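Long-range contacts in aminopeptidase (Aneurinibacillus sp. AM-1, PDB 5IB9), which is a zinc-dependent enzyme that probably removes N-terminal residues from peptides and carries a protease-associated domain beside its catalytic domain: residues L258-L264 / Y397-G403; I9-T13 / A389-S394; E96-L102 / K116-R122. All blocks are in the same frame, centred on the assembly; numbering follows the deposited sequence.

Contact 1 of 3, residues L258-L264 / Y397-G403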
loop_
_atom_site.group_PDB
_atom_site.type_symbol
_atom_site.label_atom_id
_atom_site.label_comp_id
_atom_site.label_asym_id
_atom_site.label_seq_id
_atom_site.Cartn_x
_atom_site.Cartn_y
_atom_site.Cartn_z
ATOM N N LEU A 258 35.597 -3.978 -3.500
ATOM C CA LEU A 258 36.082 -3.034 -2.512
ATOM C C LEU A 258 35.533 -3.230 -1.082
ATOM O O LEU A 258 34.426 -3.696 -0.891
ATOM C CB LEU A 258 35.754 -1.554 -2.948
ATOM C CG LEU A 258 36.247 -1.261 -4.350
ATOM C CD1 LEU A 258 35.608 -0.027 -4.981
ATOM C CD2 LEU A 258 37.770 -1.096 -4.399
ATOM N N LYS A 259 36.347 -2.952 -0.076
ATOM C CA LYS A 259 35.898 -2.940 1.285
ATOM C C LYS A 259 35.053 -1.715 1.489
ATOM O O LYS A 259 35.305 -0.617 0.908
ATOM C CB LYS A 259 37.107 -2.871 2.194
ATOM C CG LYS A 259 38.055 -4.033 2.022
ATOM C CD LYS A 259 37.445 -5.419 2.277
ATOM C CE LYS A 259 37.409 -5.847 3.739
ATOM N NZ LYS A 259 36.572 -7.127 3.882
ATOM N N THR A 260 33.975 -1.884 2.277
ATOM C CA THR A 260 33.062 -0.794 2.570
ATOM C C THR A 260 32.670 -0.770 4.021
ATOM O O THR A 260 32.544 -1.840 4.667
ATOM C CB THR A 260 31.757 -0.900 1.697
ATOM O OG1 THR A 260 31.178 -2.214 1.904
ATOM C CG2 THR A 260 32.090 -0.633 0.175
ATOM N N ASP A 261 32.384 0.415 4.558
ATOM C CA ASP A 261 31.952 0.543 5.926
ATOM C C ASP A 261 30.501 0.921 6.067
ATOM O O ASP A 261 30.024 1.231 7.138
ATOM C CB ASP A 261 32.876 1.526 6.747
ATOM C CG ASP A 261 32.771 2.992 6.306
ATOM O OD1 ASP A 261 31.923 3.336 5.392
ATOM O OD2 ASP A 261 33.549 3.826 6.845
ATOM N N THR A 262 29.871 0.953 4.907
ATOM C CA THR A 262 28.482 1.455 4.802
ATOM C C THR A 262 27.709 0.433 3.962
ATOM O O THR A 262 28.170 -0.006 2.888
ATOM C CB THR A 262 28.517 2.783 4.043
ATOM O OG1 THR A 262 29.299 3.740 4.806
ATOM C CG2 THR A 262 27.130 3.411 3.819
ATOM N N GLU A 263 26.489 0.086 4.440
ATOM C CA GLU A 263 25.646 -0.882 3.772
ATOM C C GLU A 263 25.153 -0.232 2.460
ATOM O O GLU A 263 24.700 0.922 2.517
ATOM C CB GLU A 263 24.450 -1.171 4.656
ATOM C CG GLU A 263 23.471 -2.117 3.920
ATOM C CD GLU A 263 22.428 -2.648 4.935
ATOM O OE1 GLU A 263 22.724 -2.889 6.168
ATOM O OE2 GLU A 263 21.303 -2.929 4.493
ATOM N N LEU A 264 25.277 -0.969 1.354
ATOM C CA LEU A 264 24.810 -0.404 0.059
ATOM C C LEU A 264 23.705 -1.290 -0.429
ATOM O O LEU A 264 23.823 -2.528 -0.439
ATOM C CB LEU A 264 26.035 -0.417 -0.914
ATOM C CG LEU A 264 27.202 0.422 -0.517
ATOM C CD1 LEU A 264 28.303 0.352 -1.570
ATOM C CD2 LEU A 264 26.842 1.815 -0.350
ATOM N N TYR A 397 31.222 6.137 -2.974
ATOM C CA TYR A 397 32.398 5.596 -2.262
ATOM C C TYR A 397 33.021 6.611 -1.369
ATOM O O TYR A 397 33.728 6.253 -0.402
ATOM C CB TYR A 397 33.396 5.207 -3.343
ATOM C CG TYR A 397 34.598 4.453 -2.836
ATOM C CD1 TYR A 397 34.425 3.219 -2.219
ATOM C CD2 TYR A 397 35.844 4.941 -3.052
ATOM C CE1 TYR A 397 35.564 2.423 -1.809
ATOM C CE2 TYR A 397 36.976 4.179 -2.615
ATOM C CZ TYR A 397 36.818 2.978 -1.997
ATOM O OH TYR A 397 38.002 2.255 -1.568
ATOM N N GLN A 398 32.814 7.918 -1.620
ATOM C CA GLN A 398 33.328 8.902 -0.675
ATOM C C GLN A 398 32.780 8.584 0.752
ATOM O O GLN A 398 33.465 8.759 1.755
ATOM C CB GLN A 398 32.896 10.306 -1.046
ATOM C CG GLN A 398 33.418 11.458 -0.085
ATOM C CD GLN A 398 33.452 12.802 -0.742
ATOM O OE1 GLN A 398 33.434 12.915 -1.994
ATOM N NE2 GLN A 398 33.461 13.862 0.072
ATOM N N ALA A 399 31.517 8.128 0.830
ATOM C CA ALA A 399 30.961 7.698 2.148
ATOM C C ALA A 399 31.266 6.222 2.370
ATOM O O ALA A 399 31.689 5.853 3.539
ATOM C CB ALA A 399 29.384 7.941 2.152
ATOM N N ALA A 400 31.194 5.320 1.381
ATOM C CA ALA A 400 31.216 3.899 1.689
ATOM C C ALA A 400 32.640 3.403 1.933
ATOM O O ALA A 400 32.830 2.291 2.491
ATOM C CB ALA A 400 30.592 3.048 0.601
ATOM N N ARG A 401 33.658 4.138 1.433
ATOM C CA ARG A 401 35.086 3.628 1.706
ATOM C C ARG A 401 35.349 3.593 3.206
ATOM O O ARG A 401 34.849 4.337 4.003
ATOM C CB ARG A 401 36.083 4.534 0.990
ATOM C CG ARG A 401 36.177 5.945 1.615
ATOM C CD ARG A 401 36.928 6.727 0.466
ATOM N NE ARG A 401 38.012 7.491 1.022
ATOM C CZ ARG A 401 37.964 8.791 1.253
ATOM N NH1 ARG A 401 36.868 9.487 0.952
ATOM N NH2 ARG A 401 39.005 9.405 1.782
ATOM N N PRO A 402 36.265 2.726 3.665
ATOM C CA PRO A 402 36.462 2.681 5.096
ATOM C C PRO A 402 37.003 4.036 5.615
ATOM O O PRO A 402 37.898 4.650 4.997
ATOM C CB PRO A 402 37.505 1.571 5.232
ATOM C CG PRO A 402 37.327 0.673 3.959
ATOM C CD PRO A 402 36.952 1.679 2.889
ATOM N N GLY A 403 36.523 4.428 6.769
ATOM C CA GLY A 403 36.900 5.630 7.455
ATOM C C GLY A 403 35.757 6.630 7.553
ATOM O O GLY A 403 34.710 6.470 6.902
HETATM O O HOH W 1 37.635 0.190 -0.053
#
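Asp261 meets the C-terminal end of helix 382-400 with both its backbone and its side chain. Its N-H points at Ala400 O in a fairly straight hydrogen bond (N to O 2.8 Å, 159°), supplying a donor to a carbonyl at the helix's C-terminal end, Arg401 being the first residue off the helical path. Thr260 adds a CA-H...O contact to that same Ala400 O. The carboxylate is placed less comfortably. With CG between the backbone N and the carbonyl carbon (chi1 68°), it swings in among main-chain oxygens. OD2 takes a weak bond from Gly403 N (3.0 Å) yet lies 2.9 Å from Gly403 O, and OD1 sits 3.1 Å from Ala399 O. Both pairs bring two acceptors together, with no hydrogen bond in the ionised form. OD1 does receive Thr262 OG1 at 2.7 Å, on its anti side and out of the carboxylate plane.

At the other end a water gives a hydrogen to Lys259 O and is also hydrogen-bonded to Tyr397 OH, in the plane of the ring. Lys259 NZ turns away to Asp213, and Thr260 OG1 is held by Lys210. Ala400 CB fills the apolar middle, 4.0 Å from Thr260 CG2. So many oxygens around a buried carboxylate would be expected to disfavour its charge and raise its pKa.

Contact 2 of 3, residues I9-T13 / A389-S394. With ZN (zinc ion), chain E; ZN (zinc ion), chain D.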
loop_
_atom_site.group_PDB
_atom_site.type_symbol
_atom_site.label_atom_id
_atom_site.label_comp_id
_atom_site.label_asym_id
_atom_site.label_seq_id
_atom_site.Cartn_x
_atom_site.Cartn_y
_atom_site.Cartn_z
ATOM N N ILE A 9 37.143 3.519 -8.095
ATOM C CA ILE A 9 35.913 3.420 -8.898
ATOM C C ILE A 9 36.198 3.643 -10.396
ATOM O O ILE A 9 35.843 2.852 -11.226
ATOM C CB ILE A 9 34.933 4.522 -8.436
ATOM C CG1 ILE A 9 34.624 4.426 -6.909
ATOM C CG2 ILE A 9 33.729 4.568 -9.351
ATOM C CD1 ILE A 9 33.994 3.067 -6.574
ATOM N N THR A 10 36.996 4.702 -10.724
ATOM C CA THR A 10 37.127 5.064 -12.137
ATOM C C THR A 10 37.990 4.088 -12.951
ATOM O O THR A 10 37.827 4.051 -14.167
ATOM C CB THR A 10 37.666 6.521 -12.311
ATOM O OG1 THR A 10 38.954 6.596 -11.709
ATOM C CG2 THR A 10 36.758 7.514 -11.499
ATOM N N LYS A 11 38.859 3.353 -12.250
ATOM C CA LYS A 11 39.611 2.352 -13.014
ATOM C C LYS A 11 38.811 1.085 -13.335
ATOM O O LYS A 11 39.247 0.225 -14.122
ATOM C CB LYS A 11 40.808 1.916 -12.257
ATOM C CG LYS A 11 40.572 1.021 -11.035
ATOM C CD LYS A 11 41.965 0.650 -10.428
ATOM C CE LYS A 11 41.879 -0.063 -9.146
ATOM N NZ LYS A 11 43.281 -0.413 -8.687
ATOM N N ARG A 12 37.652 0.928 -12.725
ATOM C CA ARG A 12 36.840 -0.272 -12.818
ATOM C C ARG A 12 35.523 -0.091 -13.552
ATOM O O ARG A 12 34.878 -1.086 -13.869
ATOM C CB ARG A 12 36.482 -0.741 -11.390
ATOM C CG ARG A 12 37.653 -1.140 -10.584
ATOM C CD ARG A 12 37.178 -1.979 -9.405
ATOM N NE ARG A 12 38.336 -2.735 -8.917
ATOM C CZ ARG A 12 39.228 -2.207 -8.107
ATOM N NH1 ARG A 12 39.144 -0.978 -7.671
ATOM N NH2 ARG A 12 40.304 -2.946 -7.680
ATOM N N THR A 13 35.022 1.131 -13.825
ATOM C CA THR A 13 33.722 1.222 -14.479
ATOM C C THR A 13 33.732 0.862 -15.968
ATOM O O THR A 13 34.350 1.517 -16.837
ATOM C CB THR A 13 33.279 2.709 -14.362
ATOM O OG1 THR A 13 34.420 3.561 -14.737
ATOM C CG2 THR A 13 32.819 3.107 -12.899
ATOM N N ALA A 389 28.606 6.713 -14.106
ATOM C CA ALA A 389 29.069 5.724 -13.178
ATOM C C ALA A 389 30.289 6.234 -12.398
ATOM O O ALA A 389 30.361 5.983 -11.169
ATOM C CB ALA A 389 29.450 4.437 -14.016
ATOM N N ASP A 390 31.244 6.952 -13.050
ATOM C CA ASP A 390 32.384 7.444 -12.236
ATOM C C ASP A 390 31.924 8.421 -11.187
ATOM O O ASP A 390 32.393 8.408 -10.073
ATOM C CB ASP A 390 33.369 8.133 -13.228
ATOM C CG ASP A 390 34.068 7.197 -14.096
ATOM O OD1 ASP A 390 34.161 6.015 -13.819
ATOM O OD2 ASP A 390 34.551 7.705 -15.128
ATOM N N ILE A 391 31.041 9.384 -11.534
ATOM C CA ILE A 391 30.619 10.426 -10.591
ATOM C C ILE A 391 29.753 9.817 -9.424
ATOM O O ILE A 391 29.998 10.084 -8.220
ATOM C CB ILE A 391 29.922 11.527 -11.296
ATOM C CG1 ILE A 391 30.908 12.401 -12.124
ATOM C CG2 ILE A 391 29.161 12.449 -10.334
ATOM C CD1 ILE A 391 30.259 13.293 -13.202
ATOM N N VAL A 392 28.733 9.029 -9.797
ATOM C CA VAL A 392 27.823 8.468 -8.789
ATOM C C VAL A 392 28.654 7.462 -7.946
ATOM O O VAL A 392 28.501 7.419 -6.750
ATOM C CB VAL A 392 26.566 7.920 -9.435
ATOM C CG1 VAL A 392 25.721 7.111 -8.389
ATOM C CG2 VAL A 392 25.736 9.054 -9.920
ATOM N N GLY A 393 29.429 6.650 -8.630
ATOM C CA GLY A 393 30.184 5.675 -7.816
ATOM C C GLY A 393 31.174 6.353 -6.888
ATOM O O GLY A 393 31.356 5.867 -5.761
ATOM N N SER A 394 31.891 7.385 -7.377
ATOM C CA SER A 394 32.818 8.123 -6.460
ATOM C C SER A 394 32.116 8.860 -5.353
ATOM O O SER A 394 32.667 8.909 -4.244
ATOM C CB SER A 394 33.666 9.122 -7.251
ATOM O OG SER A 394 34.453 8.311 -8.185
HETATM ZN ZN ZN E . 35.303 3.409 -16.705
HETATM ZN ZN ZN D . 35.579 6.757 -16.491
HETATM O O HOH W 2 36.423 5.146 -16.266
HETATM O O HOH W 3 37.094 2.239 -16.064
HETATM O O HOH W 4 36.711 8.067 -17.678
HETATM O O HOH W 5 37.361 8.363 -16.589
HETATM O O HOH W 6 36.054 3.202 -18.619
#
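Ile9 lays its CG1 and CG2 branches over the backbone of Gly393, CG1 coming 3.8 Å from Gly393 O. Here the short N-terminal helix 6-10 packs on helix 382-400, the last helix of the M28 peptidase part, and next to the apolar contact the two segments share a two-zinc site. This pair of metals is distinct from the zincs at the inhibitor pocket. Gly393 lets the helices come close, since a CB at that position would clash with Ile9 CG2. Ile9 CB also lies against Ser394 OG, whose hydroxyl is occupied by a bond to Asp390 O. An alanine at Ile9 would take away CG1, CG2 and CD1, and would probably leave a gap over Gly393 and less to hold helix 6-10 in place.

Further along, Thr10 CG2 meets the Asp390 carboxylate, the two side chains crossing at about a right angle, and Thr13 CG2 touches Ala389 CB at 3.8 Å. Thr13 OG1, lying between the backbone N and the carbonyl carbon (chi1 46°), faces the same way as its own carbonyl, so one zinc is chelated by Thr13 OG1 at 2.2 Å and Thr13 O at 2.1 Å. Thr13 OG1 also donates to Asp390 OD1, 2.6 Å away, meeting that oxygen's syn lone pair; binding to zinc is likely to make the hydroxyl a stronger donor. Asp390 OD2 binds the second zinc, and Asp386 contributes a carboxylate oxygen to each metal. A single water bridges the two zincs, and it gives a hydrogen to Thr10 O at 2.8 Å.

Contact 3 of 3, residues E96-L102 / K116-R122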
loop_
_atom_site.group_PDB
_atom_site.type_symbol
_atom_site.label_atom_id
_atom_site.label_comp_id
_atom_site.label_asym_id
_atom_site.label_seq_id
_atom_site.Cartn_x
_atom_site.Cartn_y
_atom_site.Cartn_z
ATOM N N GLU A 96 -25.514 17.585 -23.667
ATOM C CA GLU A 96 -25.070 18.980 -23.746
ATOM C C GLU A 96 -23.642 19.119 -23.182
ATOM O O GLU A 96 -23.304 18.463 -22.211
ATOM C CB GLU A 96 -25.989 19.899 -22.951
ATOM C CG GLU A 96 -25.673 21.346 -23.281
ATOM C CD GLU A 96 -26.441 22.318 -22.435
ATOM O OE1 GLU A 96 -27.301 21.926 -21.619
ATOM O OE2 GLU A 96 -26.197 23.511 -22.596
ATOM N N LEU A 97 -22.836 19.911 -23.858
ATOM C CA LEU A 97 -21.454 20.277 -23.422
ATOM C C LEU A 97 -21.445 21.548 -22.630
ATOM O O LEU A 97 -21.964 22.570 -23.086
ATOM C CB LEU A 97 -20.574 20.339 -24.689
ATOM C CG LEU A 97 -19.092 20.593 -24.415
ATOM C CD1 LEU A 97 -18.504 19.271 -23.852
ATOM C CD2 LEU A 97 -18.384 21.030 -25.739
ATOM N N VAL A 98 -20.824 21.524 -21.444
ATOM C CA VAL A 98 -20.849 22.642 -20.504
ATOM C C VAL A 98 -19.423 22.954 -20.125
ATOM O O VAL A 98 -18.702 22.063 -19.586
ATOM C CB VAL A 98 -21.659 22.353 -19.174
ATOM C CG1 VAL A 98 -21.713 23.596 -18.308
ATOM C CG2 VAL A 98 -23.057 21.864 -19.513
ATOM N N TYR A 99 -19.042 24.195 -20.388
ATOM C CA TYR A 99 -17.707 24.695 -19.997
ATOM C C TYR A 99 -17.644 24.997 -18.524
ATOM O O TYR A 99 -18.441 25.784 -17.988
ATOM C CB TYR A 99 -17.358 25.933 -20.811
ATOM C CG TYR A 99 -16.098 26.651 -20.404
ATOM C CD1 TYR A 99 -14.846 25.999 -20.462
ATOM C CD2 TYR A 99 -16.155 27.955 -19.931
ATOM C CE1 TYR A 99 -13.662 26.652 -20.095
ATOM C CE2 TYR A 99 -14.988 28.637 -19.569
ATOM C CZ TYR A 99 -13.744 27.976 -19.660
ATOM O OH TYR A 99 -12.615 28.662 -19.296
ATOM N N VAL A 100 -16.681 24.364 -17.835
ATOM C CA VAL A 100 -16.564 24.601 -16.393
ATOM C C VAL A 100 -15.173 25.064 -15.998
ATOM O O VAL A 100 -14.702 24.722 -14.909
ATOM C CB VAL A 100 -16.971 23.398 -15.531
ATOM C CG1 VAL A 100 -18.469 23.076 -15.707
ATOM C CG2 VAL A 100 -16.090 22.200 -15.858
ATOM N N GLY A 101 -14.518 25.823 -16.876
ATOM C CA GLY A 101 -13.264 26.475 -16.473
ATOM C C GLY A 101 -12.188 25.440 -16.257
ATOM O O GLY A 101 -12.029 24.555 -17.083
ATOM N N LEU A 102 -11.404 25.599 -15.189
ATOM C CA LEU A 102 -10.318 24.631 -14.847
ATOM C C LEU A 102 -10.837 23.402 -14.078
ATOM O O LEU A 102 -10.077 22.468 -13.805
ATOM C CB LEU A 102 -9.188 25.304 -14.035
ATOM C CG LEU A 102 -8.125 26.269 -14.565
ATOM C CD1 LEU A 102 -7.729 26.099 -16.056
ATOM C CD2 LEU A 102 -8.468 27.746 -14.177
ATOM N N LYS A 116 -24.735 15.673 -18.284
ATOM C CA LYS A 116 -24.043 16.435 -19.318
ATOM C C LYS A 116 -22.545 16.116 -19.427
ATOM O O LYS A 116 -22.033 15.286 -18.672
ATOM C CB LYS A 116 -24.277 17.895 -19.000
ATOM C CG LYS A 116 -25.819 18.286 -19.188
ATOM C CD LYS A 116 -26.083 19.723 -18.730
ATOM C CE LYS A 116 -27.595 19.997 -18.702
ATOM N NZ LYS A 116 -28.319 19.530 -19.967
ATOM N N ILE A 117 -21.844 16.757 -20.385
ATOM C CA ILE A 117 -20.426 16.436 -20.606
ATOM C C ILE A 117 -19.698 17.687 -20.217
ATOM O O ILE A 117 -20.100 18.777 -20.661
ATOM C CB ILE A 117 -20.151 16.096 -22.089
ATOM C CG1 ILE A 117 -20.872 14.803 -22.449
ATOM C CG2 ILE A 117 -18.669 15.931 -22.339
ATOM C CD1 ILE A 117 -20.965 14.615 -23.964
ATOM N N ALA A 118 -18.672 17.608 -19.338
ATOM C CA ALA A 118 -17.947 18.799 -18.946
ATOM C C ALA A 118 -16.781 19.082 -19.875
ATOM O O ALA A 118 -16.098 18.164 -20.246
ATOM C CB ALA A 118 -17.438 18.661 -17.541
ATOM N N LEU A 119 -16.597 20.344 -20.274
ATOM C CA LEU A 119 -15.414 20.777 -21.008
ATOM C C LEU A 119 -14.552 21.509 -20.019
ATOM O O LEU A 119 -15.009 22.453 -19.361
ATOM C CB LEU A 119 -15.820 21.770 -22.102
ATOM C CG LEU A 119 -14.654 22.178 -23.033
ATOM C CD1 LEU A 119 -14.142 21.084 -24.004
ATOM C CD2 LEU A 119 -15.119 23.406 -23.863
ATOM N N ILE A 120 -13.286 21.075 -19.916
ATOM C CA ILE A 120 -12.463 21.540 -18.831
ATOM C C ILE A 120 -11.107 21.786 -19.431
ATOM O O ILE A 120 -10.623 20.983 -20.274
ATOM C CB ILE A 120 -12.256 20.444 -17.747
ATOM C CG1 ILE A 120 -13.586 19.925 -17.186
ATOM C CG2 ILE A 120 -11.402 21.025 -16.631
ATOM C CD1 ILE A 120 -13.452 18.862 -16.029
ATOM N N GLN A 121 -10.533 22.907 -18.996
ATOM C CA GLN A 121 -9.269 23.396 -19.492
ATOM C C GLN A 121 -8.185 22.799 -18.588
ATOM O O GLN A 121 -8.320 22.817 -17.353
ATOM C CB GLN A 121 -9.218 24.920 -19.389
ATOM C CG GLN A 121 -7.807 25.487 -19.452
ATOM C CD GLN A 121 -7.762 26.936 -19.935
ATOM O OE1 GLN A 121 -7.369 27.199 -21.094
ATOM N NE2 GLN A 121 -8.162 27.865 -19.066
ATOM N N ARG A 122 -7.134 22.288 -19.226
ATOM C CA ARG A 122 -5.937 21.793 -18.495
ATOM C C ARG A 122 -5.354 22.913 -17.651
ATOM O O ARG A 122 -5.251 24.063 -18.119
ATOM C CB ARG A 122 -4.884 21.304 -19.495
ATOM C CG ARG A 122 -3.551 20.800 -18.841
ATOM C CD ARG A 122 -2.743 20.053 -19.870
ATOM N NE ARG A 122 -1.385 19.736 -19.406
ATOM C CZ ARG A 122 -0.448 19.188 -20.171
ATOM N NH1 ARG A 122 0.756 18.962 -19.658
ATOM N NH2 ARG A 122 -0.699 18.851 -21.437
HETATM O O HOH W 7 -27.909 17.034 -22.037
#
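Backbone hydrogen bonds join Glu96-Tyr99 to Ile117-Gln121 as neighbouring parallel strands. Ile117 N binds Glu96 O, Val98 N binds Ile117 O, and Leu119 N reaches Val98 O (2.8 Å) from well above the carbonyl plane. Val100 N to Leu119 O continues the ladder. Past the end of the strand the first segment takes one extra residue: Gly101, at positive phi, offers its O to Gln121 N, and the Gly101 N sits 3.4 Å above the centre of the Tyr99 ring.

Of the apolar contacts, Leu97 CD1 touches Ile117 CG2 (3.7 Å) on the face shared with Tyr99 and Leu119, where Leu181 of helix 171-182 packs. Beyond Val98 and Ala118, which point to the other face, Val100 CG2 meets Ile120 CG1 at 3.6 Å. Leu102 and Gln121 run side by side, CD1 to CG 3.5 Å.

One charged pair closes the N-terminal end of the pair of strands. Glu96 and Lys116 point the same way, and the lysine's bend at its last torsion (chi4 -47°) brings NZ to the anti lone pair of OE1, 3.1 Å away, in a salt bridge.

Two adjacent parallel strands linked through helix 105-109 form a beta-alpha-beta unit of the protease-associated (PA) domain.

Overall arrangement
Contacts 1 and 2 are neighbours: their centres lie 14 Å apart, both use helix 382-400, and they touch where Leu258 and Tyr397 pack on Ile9. Their segments alternate along the chain, so the N-terminal residues, the start of strand 263-269 and the last helix are tied together at one end of the catalytic part. Contact 3 stands about 53 Å from contact 2 and 57 Å from contact 1, centre to centre, beyond the middle of the chain in the PA domain. In sequence it is nested within the loop that contact 2 closes, and is complete before contact 1 begins. The PA domain thus appears as an insertion between elements of the catalytic side, and the long strand 187-210 pairs with strands of both regions.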